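Local coordinates for protein putative histidinol-phosphate aminotransferase (Erwinia carotovora atroseptica, PDB 3LY1) that binds pyridoxal 5'-phosphate and probably acts as a transaminase of the histidinol-phosphate aminotransferase type, at residues A[174-185]-A[203-214]; A[91-99]-A[132-140]. All blocks are in the same frame, centred on the assembly; numbering follows the deposited sequence. Where two conformers were deposited one is given.

Both contacts build on the seven-stranded mixed sheet of the aminotransferase, and their centres lie about 20 Å apart. Contact 2 comes first along the chain and closes before contact 1 opens: it sets helix 129-137 against strand 94-98, the last but one strand on one side of the sheet. Contact 1 pairs strands 174-179 and 205-210 further in, and strand 143-148 separates the two sites, lying between 94-98 and 174-179. They nevertheless touch, since Val136 CG1 packs 3.3 Å from Thr174 OG1. Contact 1 carries six residues of the cofactor pocket, whereas contact 2, whose centre is about 22 Å from the chain centre, is structural packing on the sheet.

Contact 1: A[174-185]-A[203-214]; sequences TMFIVDEAYAEF and ENIILLKTFSKI. With PLP (pyridoxal-5'-phosphate), chain E.
Ile177 CG2 fits against Leu208 CD1 at 3.6 Å, Ile206 CD1 fills in beside Ile177 CG1, and helix 76-88 closes over this face. The other face carries Phe176, Val178, Ile205 and Leu207. There Leu207, with CG turned anti to its backbone N (chi1 171°), drives CD1 against the extended chain of Glu180, 3.4 Å from Glu180 CD; the carboxylate itself is hydrogen-bonded to Ser193 OG and Ile194 N. Strands 174-179 and 205-210 run parallel, 17° apart, joined by five backbone hydrogen bonds; with helix 195-199 they form a beta-alpha-beta unit of the PLP-dependent aminotransferase fold. At and just beyond the C-terminal ends of the two strands the chain shapes the cofactor pocket. Asp179 OD2 accepts from PLP N1 at 2.7 Å and also bonds Tyr146, and OD1 closes an Asx turn onto Ala181 N. Ala181 CB bulges toward the pyridine ring, and Thr210 OG1 and Ser212 OG grip the phosphate. Lys213 slides CD past the Tyr182 ring, 3.5 Å from CE1, and brings NZ to 3.5 Å from PLP C4A; NZ is hydrogen-bonded to Tyr48 OH of the second subunit. Beyond the pocket, Ile214 CD1 makes a CH-pi contact over a face of Phe185, 4.1 Å from its centroid, and in one of two modelled Lys209 conformers NZ forms a salt bridge with Glu184 OE2, from above the carboxylate plane.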
loop_
_atom_site.group_PDB
_atom_site.type_symbol
_atom_site.label_atom_id
_atom_site.label_comp_id
_atom_site.label_asym_id
_atom_site.label_seq_id
_atom_site.Cartn_x
_atom_site.Cartn_y
_atom_site.Cartn_z
ATOM N N THR A 174 -19.272 -5.129 -19.759
ATOM C CA THR A 174 -18.901 -3.795 -19.310
ATOM C C THR A 174 -18.876 -3.727 -17.785
ATOM O O THR A 174 -19.831 -4.120 -17.134
ATOM C CB THR A 174 -19.874 -2.731 -19.911
ATOM O OG1 THR A 174 -19.844 -2.835 -21.354
ATOM C CG2 THR A 174 -19.483 -1.307 -19.488
HETATM N N MSE A 175 -17.758 -3.254 -17.247
HETATM C CA MSE A 175 -17.598 -2.998 -15.811
HETATM C C MSE A 175 -17.489 -1.492 -15.614
HETATM O O MSE A 175 -16.712 -0.826 -16.331
HETATM C CB MSE A 175 -16.337 -3.694 -15.296
HETATM C CG MSE A 175 -15.936 -3.362 -13.877
HETATM SE SE MSE A 175 -17.354 -3.909 -12.657
HETATM C CE MSE A 175 -17.013 -5.746 -12.433
ATOM N N PHE A 176 -18.237 -0.965 -14.640
ATOM C CA PHE A 176 -18.252 0.443 -14.328
ATOM C C PHE A 176 -17.439 0.615 -13.063
ATOM O O PHE A 176 -17.692 -0.058 -12.070
ATOM C CB PHE A 176 -19.682 0.951 -14.083
ATOM C CG PHE A 176 -20.511 1.019 -15.306
ATOM C CD1 PHE A 176 -21.196 -0.100 -15.755
ATOM C CD2 PHE A 176 -20.578 2.201 -16.045
ATOM C CE1 PHE A 176 -21.932 -0.049 -16.954
ATOM C CE2 PHE A 176 -21.313 2.263 -17.224
ATOM C CZ PHE A 176 -21.965 1.147 -17.699
ATOM N N ILE A 177 -16.449 1.494 -13.105
ATOM C CA ILE A 177 -15.743 1.939 -11.913
ATOM C C ILE A 177 -16.216 3.365 -11.623
ATOM O O ILE A 177 -16.021 4.272 -12.434
ATOM C CB ILE A 177 -14.216 1.954 -12.110
ATOM C CG1 ILE A 177 -13.651 0.571 -12.485
ATOM C CG2 ILE A 177 -13.504 2.512 -10.852
ATOM C CD1 ILE A 177 -12.211 0.618 -13.046
ATOM N N VAL A 178 -16.808 3.572 -10.449
ATOM C CA VAL A 178 -17.334 4.856 -10.059
ATOM C C VAL A 178 -16.533 5.354 -8.865
ATOM O O VAL A 178 -16.500 4.700 -7.818
ATOM C CB VAL A 178 -18.863 4.812 -9.690
ATOM C CG1 VAL A 178 -19.414 6.214 -9.483
ATOM C CG2 VAL A 178 -19.690 4.049 -10.763
ATOM N N ASP A 179 -15.865 6.495 -9.053
ATOM C CA ASP A 179 -14.878 7.028 -8.114
ATOM C C ASP A 179 -15.500 8.204 -7.394
ATOM O O ASP A 179 -15.639 9.286 -7.960
ATOM C CB ASP A 179 -13.575 7.386 -8.886
ATOM C CG ASP A 179 -12.438 7.866 -7.988
ATOM O OD1 ASP A 179 -12.703 8.258 -6.794
ATOM O OD2 ASP A 179 -11.254 7.878 -8.507
ATOM N N GLU A 180 -15.895 7.976 -6.139
ATOM C CA GLU A 180 -16.576 8.980 -5.356
ATOM C C GLU A 180 -15.686 9.559 -4.271
ATOM O O GLU A 180 -16.160 9.866 -3.181
ATOM C CB GLU A 180 -17.847 8.381 -4.784
ATOM C CG GLU A 180 -18.849 7.959 -5.903
ATOM C CD GLU A 180 -20.215 7.444 -5.396
ATOM O OE1 GLU A 180 -20.486 7.417 -4.162
ATOM O OE2 GLU A 180 -21.031 7.070 -6.278
ATOM N N ALA A 181 -14.395 9.732 -4.587
ATOM C CA ALA A 181 -13.409 10.346 -3.685
ATOM C C ALA A 181 -13.967 11.582 -3.001
ATOM O O ALA A 181 -13.826 11.723 -1.791
ATOM C CB ALA A 181 -12.119 10.697 -4.463
ATOM N N TYR A 182 -14.617 12.476 -3.759
ATOM C CA TYR A 182 -15.033 13.780 -3.210
ATOM C C TYR A 182 -16.511 13.895 -2.827
ATOM O O TYR A 182 -17.020 15.009 -2.635
ATOM C CB TYR A 182 -14.663 14.911 -4.188
ATOM C CG TYR A 182 -13.187 14.938 -4.554
ATOM C CD1 TYR A 182 -12.238 15.516 -3.729
ATOM C CD2 TYR A 182 -12.751 14.368 -5.731
ATOM C CE1 TYR A 182 -10.873 15.483 -4.074
ATOM C CE2 TYR A 182 -11.403 14.361 -6.085
ATOM C CZ TYR A 182 -10.470 14.916 -5.249
ATOM O OH TYR A 182 -9.122 14.874 -5.597
ATOM N N ALA A 183 -17.204 12.770 -2.729
ATOM C CA ALA A 183 -18.681 12.777 -2.725
ATOM C C ALA A 183 -19.292 13.441 -1.481
ATOM O O ALA A 183 -20.327 14.072 -1.583
ATOM C CB ALA A 183 -19.234 11.375 -2.888
ATOM N N GLU A 184 -18.637 13.365 -0.331
ATOM C CA GLU A 184 -19.203 13.978 0.874
ATOM C C GLU A 184 -19.271 15.519 0.877
ATOM O O GLU A 184 -19.996 16.114 1.672
ATOM C CB GLU A 184 -18.483 13.469 2.129
ATOM C CG GLU A 184 -18.698 11.965 2.412
ATOM C CD GLU A 184 -17.715 11.022 1.705
ATOM O OE1 GLU A 184 -16.963 11.451 0.811
ATOM O OE2 GLU A 184 -17.714 9.818 2.043
ATOM N N PHE A 185 -18.541 16.164 -0.015
ATOM C CA PHE A 185 -18.577 17.615 -0.153
ATOM C C PHE A 185 -19.780 18.099 -0.965
ATOM O O PHE A 185 -20.040 19.302 -1.000
ATOM C CB PHE A 185 -17.308 18.090 -0.860
ATOM C CG PHE A 185 -16.052 17.891 -0.070
ATOM C CD1 PHE A 185 -15.802 18.636 1.061
ATOM C CD2 PHE A 185 -15.085 17.004 -0.500
ATOM C CE1 PHE A 185 -14.630 18.465 1.785
ATOM C CE2 PHE A 185 -13.919 16.826 0.202
ATOM C CZ PHE A 185 -13.681 17.555 1.357
ATOM N N GLU A 203 -23.671 -6.476 -10.144
ATOM C CA GLU A 203 -22.423 -7.172 -10.373
ATOM C C GLU A 203 -21.505 -6.461 -11.380
ATOM O O GLU A 203 -20.440 -6.967 -11.695
ATOM C CB GLU A 203 -22.739 -8.593 -10.853
ATOM C CG GLU A 203 -23.661 -9.324 -9.838
ATOM C CD GLU A 203 -23.976 -10.776 -10.170
ATOM O OE1 GLU A 203 -23.169 -11.443 -10.848
ATOM O OE2 GLU A 203 -25.048 -11.240 -9.725
ATOM N N ASN A 204 -21.922 -5.280 -11.863
ATOM C CA ASN A 204 -21.166 -4.532 -12.855
ATOM C C ASN A 204 -20.700 -3.162 -12.353
ATOM O O ASN A 204 -20.437 -2.258 -13.160
ATOM C CB ASN A 204 -21.985 -4.407 -14.144
ATOM C CG ASN A 204 -23.231 -3.512 -14.012
ATOM O OD1 ASN A 204 -23.718 -3.249 -12.928
ATOM N ND2 ASN A 204 -23.776 -3.095 -15.152
ATOM N N ILE A 205 -20.590 -3.001 -11.035
ATOM C CA ILE A 205 -20.146 -1.739 -10.456
ATOM C C ILE A 205 -19.064 -1.953 -9.407
ATOM O O ILE A 205 -19.253 -2.750 -8.492
ATOM C CB ILE A 205 -21.271 -0.976 -9.701
ATOM C CG1 ILE A 205 -22.558 -0.895 -10.508
ATOM C CG2 ILE A 205 -20.744 0.407 -9.261
ATOM C CD1 ILE A 205 -23.774 -0.271 -9.742
ATOM N N ILE A 206 -17.963 -1.204 -9.534
ATOM C CA ILE A 206 -16.940 -1.009 -8.484
ATOM C C ILE A 206 -17.040 0.471 -8.032
ATOM O O ILE A 206 -16.868 1.408 -8.822
ATOM C CB ILE A 206 -15.488 -1.366 -9.038
ATOM C CG1 ILE A 206 -15.409 -2.831 -9.482
ATOM C CG2 ILE A 206 -14.365 -1.011 -8.039
ATOM C CD1 ILE A 206 -14.233 -3.158 -10.549
ATOM N N LEU A 207 -17.379 0.662 -6.769
ATOM C CA LEU A 207 -17.333 1.957 -6.121
ATOM C C LEU A 207 -16.018 2.078 -5.403
ATOM O O LEU A 207 -15.633 1.196 -4.618
ATOM C CB LEU A 207 -18.457 2.086 -5.118
ATOM C CG LEU A 207 -18.492 3.279 -4.174
ATOM C CD1 LEU A 207 -18.491 4.604 -4.963
ATOM C CD2 LEU A 207 -19.712 3.162 -3.291
ATOM N N LEU A 208 -15.336 3.174 -5.642
ATOM C CA LEU A 208 -14.079 3.462 -4.959
ATOM C C LEU A 208 -14.274 4.672 -4.078
ATOM O O LEU A 208 -14.848 5.710 -4.520
ATOM C CB LEU A 208 -12.979 3.728 -5.957
ATOM C CG LEU A 208 -12.576 2.575 -6.873
ATOM C CD1 LEU A 208 -11.574 3.078 -7.828
ATOM C CD2 LEU A 208 -12.081 1.294 -6.086
ATOM N N LYS A 209 -13.782 4.525 -2.849
ATOM C CA LYS A 209 -13.823 5.592 -1.869
ATOM C C LYS A 209 -12.502 5.676 -1.117
ATOM O O LYS A 209 -11.663 4.769 -1.182
ATOM C CB LYS A 209 -15.039 5.439 -0.925
ATOM C CG LYS A 209 -16.379 5.895 -1.604
ATOM C CD LYS A 209 -17.594 5.877 -0.681
ATOM C CE LYS A 209 -17.499 6.988 0.380
ATOM N NZ LYS A 209 -17.770 8.365 -0.180
ATOM N N THR A 210 -12.286 6.807 -0.452
ATOM C CA THR A 210 -11.009 7.101 0.202
ATOM C C THR A 210 -11.265 7.885 1.485
ATOM O O THR A 210 -12.267 8.555 1.577
ATOM C CB THR A 210 -10.070 7.897 -0.712
ATOM O OG1 THR A 210 -8.791 8.059 -0.067
ATOM C CG2 THR A 210 -10.671 9.246 -1.075
ATOM N N PHE A 211 -10.355 7.779 2.457
ATOM C CA PHE A 211 -10.335 8.640 3.655
ATOM C C PHE A 211 -9.480 9.923 3.458
ATOM O O PHE A 211 -9.272 10.706 4.396
ATOM C CB PHE A 211 -9.825 7.842 4.849
ATOM C CG PHE A 211 -10.836 6.890 5.439
ATOM C CD1 PHE A 211 -11.069 5.622 4.899
ATOM C CD2 PHE A 211 -11.557 7.262 6.539
ATOM C CE1 PHE A 211 -12.011 4.765 5.482
ATOM C CE2 PHE A 211 -12.489 6.401 7.139
ATOM C CZ PHE A 211 -12.718 5.156 6.606
ATOM N N SER A 212 -8.954 10.112 2.256
ATOM C CA SER A 212 -7.964 11.140 1.972
ATOM C C SER A 212 -8.574 12.562 1.889
ATOM O O SER A 212 -7.827 13.516 1.919
ATOM C CB SER A 212 -7.231 10.842 0.669
ATOM O OG SER A 212 -6.363 9.744 0.772
ATOM N N LYS A 213 -9.895 12.695 1.777
ATOM C CA LYS A 213 -10.514 13.998 1.441
ATOM C C LYS A 213 -11.385 14.534 2.580
ATOM O O LYS A 213 -10.852 15.185 3.464
ATOM C CB LYS A 213 -11.230 13.934 0.095
ATOM C CG LYS A 213 -10.381 13.307 -1.059
ATOM C CD LYS A 213 -9.126 14.084 -1.429
ATOM C CE LYS A 213 -8.270 13.376 -2.470
ATOM N NZ LYS A 213 -7.044 14.161 -2.833
ATOM N N ILE A 214 -12.671 14.221 2.639
ATOM C CA ILE A 214 -13.483 14.750 3.755
ATOM C C ILE A 214 -12.846 14.367 5.107
ATOM O O ILE A 214 -12.817 15.195 6.041
ATOM C CB ILE A 214 -14.980 14.310 3.696
ATOM C CG1 ILE A 214 -15.834 15.102 4.702
ATOM C CG2 ILE A 214 -15.142 12.852 3.942
ATOM C CD1 ILE A 214 -16.579 16.251 4.108
HETATM N N1 PLP E . -9.629 9.468 -7.136
HETATM C C2 PLP E . -9.647 10.824 -7.390
HETATM C C2A PLP E . -10.754 11.384 -8.248
HETATM C C3 PLP E . -8.621 11.614 -6.871
HETATM O O3 PLP E . -8.627 12.945 -7.136
HETATM C C4 PLP E . -7.595 11.020 -6.102
HETATM C C4A PLP E . -6.554 11.873 -5.424
HETATM O O4A PLP E . -5.994 12.689 -6.138
HETATM C C5 PLP E . -7.591 9.641 -5.866
HETATM C C6 PLP E . -8.626 8.884 -6.416
HETATM C C5A PLP E . -6.509 8.952 -5.063
HETATM O O4P PLP E . -6.418 9.376 -3.690
HETATM P P PLP E . -5.937 8.374 -2.545
HETATM O O1P PLP E . -4.959 7.362 -3.054
HETATM O O2P PLP E . -7.238 7.772 -2.084
HETATM O O3P PLP E . -5.346 9.336 -1.528
HETATM O O HOH W 1 -22.616 -3.998 -17.636
HETATM O O HOH W 2 -19.964 8.286 -1.812
HETATM O O HOH W 3 -14.363 8.969 -0.695
HETATM O O HOH W 4 -14.392 12.515 0.665
HETATM O O HOH W 5 -15.037 8.967 2.225
#

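Contact 2: A[91-99]-A[132-140]; sequences LEAQLVIPE and LKAAVAAYS. With EDO (1,2-ethanediol), chain G.
Strand 94-98 and helix 132-137 run nearly antiparallel, 169° between their N-to-C directions, with axes 8.6 Å apart at closest approach. That spacing is filled by side chains. Beyond the helix, Tyr139 CA is nearest that of Gln94, whereas Leu132 is matched with Val96 at the other end. Val96, pointing toward the helix, fills the middle of the interface. Its two methyls divide the work: CG1 meets Leu132 CD2 at 3.6 Å and also Ala135 CB, while CG2 reaches Val136 CG2 at 3.9 Å. Leu132 CD2 goes on to touch the backbone where Ile97 joins Pro98, its distance to Ile97 C being 3.5 Å. This is helix-on-sheet packing of an alpha/beta fold: helix 129-137 follows edge strand 115-119 and precedes strand 143-148, which hydrogen-bonds to 94-98, so the helix crosses over strand 94-98 on the way. Leu132 and Val136 also rest against Trp166 of helix 160-168, the next helix along the chain. At the far end, the trans setting of Tyr139 about its first torsion (chi1 -168°) carries the ring toward the strand and lays it flat against Gln94. The Gln94 amide stacks on one face, the planes 21° apart and CD 3.5 Å above the ring, and Gln94 CG makes a CH-pi contact 3.9 Å from the ring centroid. The hydroxyl continues past this stack: Tyr139 OH donates to Glu92 O at 2.5 Å, arriving from above the carbonyl plane, with that oxygen in the plane of the ring at its edge.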
loop_
_atom_site.group_PDB
_atom_site.type_symbol
_atom_site.label_atom_id
_atom_site.label_comp_id
_atom_site.label_asym_id
_atom_site.label_seq_id
_atom_site.Cartn_x
_atom_site.Cartn_y
_atom_site.Cartn_z
ATOM N N LEU A 91 -5.929 -7.761 -23.352
ATOM C CA LEU A 91 -5.444 -7.088 -24.575
ATOM C C LEU A 91 -6.616 -6.721 -25.498
ATOM O O LEU A 91 -6.457 -5.837 -26.328
ATOM C CB LEU A 91 -4.363 -7.906 -25.312
ATOM C CG LEU A 91 -2.942 -7.940 -24.693
ATOM C CD1 LEU A 91 -1.977 -8.739 -25.639
ATOM C CD2 LEU A 91 -2.370 -6.528 -24.342
ATOM N N GLU A 92 -7.782 -7.350 -25.293
ATOM C CA GLU A 92 -8.950 -7.040 -26.124
ATOM C C GLU A 92 -9.856 -5.929 -25.536
ATOM O O GLU A 92 -10.710 -5.384 -26.243
ATOM C CB GLU A 92 -9.739 -8.317 -26.423
ATOM C CG GLU A 92 -8.994 -9.310 -27.338
ATOM C CD GLU A 92 -7.762 -9.947 -26.688
ATOM O OE1 GLU A 92 -7.762 -10.191 -25.455
ATOM O OE2 GLU A 92 -6.786 -10.216 -27.426
ATOM N N ALA A 93 -9.629 -5.561 -24.272
ATOM C CA ALA A 93 -10.426 -4.540 -23.578
ATOM C C ALA A 93 -10.097 -3.070 -23.932
ATOM O O ALA A 93 -8.964 -2.707 -24.321
ATOM C CB ALA A 93 -10.293 -4.740 -22.091
ATOM N N GLN A 94 -11.113 -2.226 -23.827
ATOM C CA GLN A 94 -10.933 -0.781 -23.971
ATOM C C GLN A 94 -11.320 -0.131 -22.650
ATOM O O GLN A 94 -12.177 -0.646 -21.940
ATOM C CB GLN A 94 -11.793 -0.195 -25.098
ATOM C CG GLN A 94 -13.287 -0.155 -24.804
ATOM C CD GLN A 94 -14.129 0.686 -25.789
ATOM O OE1 GLN A 94 -15.350 0.556 -25.791
ATOM N NE2 GLN A 94 -13.499 1.498 -26.617
ATOM N N LEU A 95 -10.683 0.982 -22.333
ATOM C CA LEU A 95 -11.129 1.837 -21.235
ATOM C C LEU A 95 -11.878 3.001 -21.890
ATOM O O LEU A 95 -11.342 3.631 -22.798
ATOM C CB LEU A 95 -9.928 2.384 -20.450
ATOM C CG LEU A 95 -10.224 3.479 -19.433
ATOM C CD1 LEU A 95 -10.867 2.837 -18.245
ATOM C CD2 LEU A 95 -8.945 4.252 -19.023
ATOM N N VAL A 96 -13.089 3.271 -21.423
ATOM C CA VAL A 96 -13.920 4.386 -21.910
ATOM C C VAL A 96 -13.958 5.446 -20.816
ATOM O O VAL A 96 -14.360 5.164 -19.673
ATOM C CB VAL A 96 -15.348 3.940 -22.293
ATOM C CG1 VAL A 96 -16.194 5.152 -22.716
ATOM C CG2 VAL A 96 -15.300 2.915 -23.450
ATOM N N ILE A 97 -13.483 6.645 -21.163
ATOM C CA ILE A 97 -13.388 7.772 -20.211
ATOM C C ILE A 97 -13.755 9.082 -20.927
ATOM O O ILE A 97 -13.571 9.207 -22.189
ATOM C CB ILE A 97 -11.956 7.949 -19.611
ATOM C CG1 ILE A 97 -10.843 7.665 -20.647
ATOM C CG2 ILE A 97 -11.754 7.045 -18.327
ATOM C CD1 ILE A 97 -9.423 8.227 -20.240
ATOM N N PRO A 98 -14.214 10.060 -20.160
ATOM C CA PRO A 98 -14.253 11.464 -20.583
ATOM C C PRO A 98 -12.835 11.937 -20.840
ATOM O O PRO A 98 -11.911 11.448 -20.192
ATOM C CB PRO A 98 -14.856 12.200 -19.370
ATOM C CG PRO A 98 -15.473 11.137 -18.530
ATOM C CD PRO A 98 -14.618 9.930 -18.740
ATOM N N GLU A 99 -12.665 12.870 -21.765
ATOM C CA GLU A 99 -11.341 13.291 -22.181
ATOM C C GLU A 99 -10.620 13.991 -21.023
ATOM O O GLU A 99 -9.383 13.923 -20.939
ATOM C CB GLU A 99 -11.414 14.201 -23.412
ATOM C CG GLU A 99 -10.061 14.649 -23.917
ATOM C CD GLU A 99 -10.111 15.266 -25.294
ATOM O OE1 GLU A 99 -11.227 15.480 -25.832
ATOM O OE2 GLU A 99 -9.017 15.546 -25.825
ATOM N N LEU A 132 -20.231 8.415 -24.248
ATOM C CA LEU A 132 -19.635 7.309 -23.498
ATOM C C LEU A 132 -20.435 6.015 -23.713
ATOM O O LEU A 132 -19.866 4.951 -23.942
ATOM C CB LEU A 132 -19.541 7.665 -22.005
ATOM C CG LEU A 132 -18.615 8.851 -21.656
ATOM C CD1 LEU A 132 -19.026 9.592 -20.390
ATOM C CD2 LEU A 132 -17.173 8.402 -21.561
ATOM N N LYS A 133 -21.755 6.105 -23.635
ATOM C CA LYS A 133 -22.610 4.960 -23.944
ATOM C C LYS A 133 -22.347 4.431 -25.337
ATOM O O LYS A 133 -22.283 3.241 -25.508
ATOM C CB LYS A 133 -24.070 5.313 -23.904
ATOM C CG LYS A 133 -24.664 5.593 -22.574
ATOM C CD LYS A 133 -26.131 5.975 -22.854
ATOM C CE LYS A 133 -26.892 6.302 -21.602
ATOM N NZ LYS A 133 -28.331 6.626 -21.915
ATOM N N ALA A 134 -22.255 5.330 -26.314
ATOM C CA ALA A 134 -22.041 4.967 -27.733
ATOM C C ALA A 134 -20.668 4.291 -27.937
ATOM O O ALA A 134 -20.509 3.377 -28.774
ATOM C CB ALA A 134 -22.175 6.227 -28.626
ATOM N N ALA A 135 -19.673 4.752 -27.197
ATOM C CA ALA A 135 -18.315 4.190 -27.268
ATOM C C ALA A 135 -18.305 2.751 -26.799
ATOM O O ALA A 135 -17.599 1.922 -27.395
ATOM C CB ALA A 135 -17.350 5.020 -26.422
ATOM N N VAL A 136 -19.075 2.442 -25.744
ATOM C CA VAL A 136 -19.241 1.052 -25.286
ATOM C C VAL A 136 -20.066 0.214 -26.260
ATOM O O VAL A 136 -19.674 -0.920 -26.593
ATOM C CB VAL A 136 -19.897 1.008 -23.880
ATOM C CG1 VAL A 136 -20.317 -0.417 -23.477
ATOM C CG2 VAL A 136 -18.949 1.594 -22.824
ATOM N N ALA A 137 -21.201 0.769 -26.719
ATOM C CA ALA A 137 -22.122 0.030 -27.576
ATOM C C ALA A 137 -21.436 -0.313 -28.897
ATOM O O ALA A 137 -21.728 -1.386 -29.495
ATOM C CB ALA A 137 -23.447 0.855 -27.814
ATOM N N ALA A 138 -20.511 0.537 -29.349
ATOM C CA ALA A 138 -19.869 0.351 -30.666
ATOM C C ALA A 138 -18.728 -0.658 -30.632
ATOM O O ALA A 138 -18.240 -1.051 -31.678
ATOM C CB ALA A 138 -19.360 1.702 -31.229
ATOM N N TYR A 139 -18.332 -1.102 -29.437
ATOM C CA TYR A 139 -17.144 -1.940 -29.264
ATOM C C TYR A 139 -17.530 -3.382 -28.911
ATOM O O TYR A 139 -18.122 -3.641 -27.870
ATOM C CB TYR A 139 -16.277 -1.309 -28.176
ATOM C CG TYR A 139 -14.899 -1.886 -28.066
ATOM C CD1 TYR A 139 -13.924 -1.573 -29.008
ATOM C CD2 TYR A 139 -14.554 -2.722 -27.007
ATOM C CE1 TYR A 139 -12.638 -2.076 -28.908
ATOM C CE2 TYR A 139 -13.259 -3.242 -26.897
ATOM C CZ TYR A 139 -12.308 -2.910 -27.853
ATOM O OH TYR A 139 -11.020 -3.404 -27.757
ATOM N N SER A 140 -17.189 -4.331 -29.785
ATOM C CA SER A 140 -17.556 -5.733 -29.584
ATOM C C SER A 140 -16.808 -6.407 -28.417
ATOM O O SER A 140 -17.278 -7.382 -27.857
ATOM C CB SER A 140 -17.371 -6.541 -30.900
ATOM O OG SER A 140 -16.074 -6.322 -31.473
HETATM C C1 EDO G . -7.675 11.447 -18.340
HETATM O O1 EDO G . -6.955 10.219 -18.533
HETATM C C2 EDO G . -6.794 12.713 -18.281
HETATM O O2 EDO G . -7.581 13.902 -18.621
#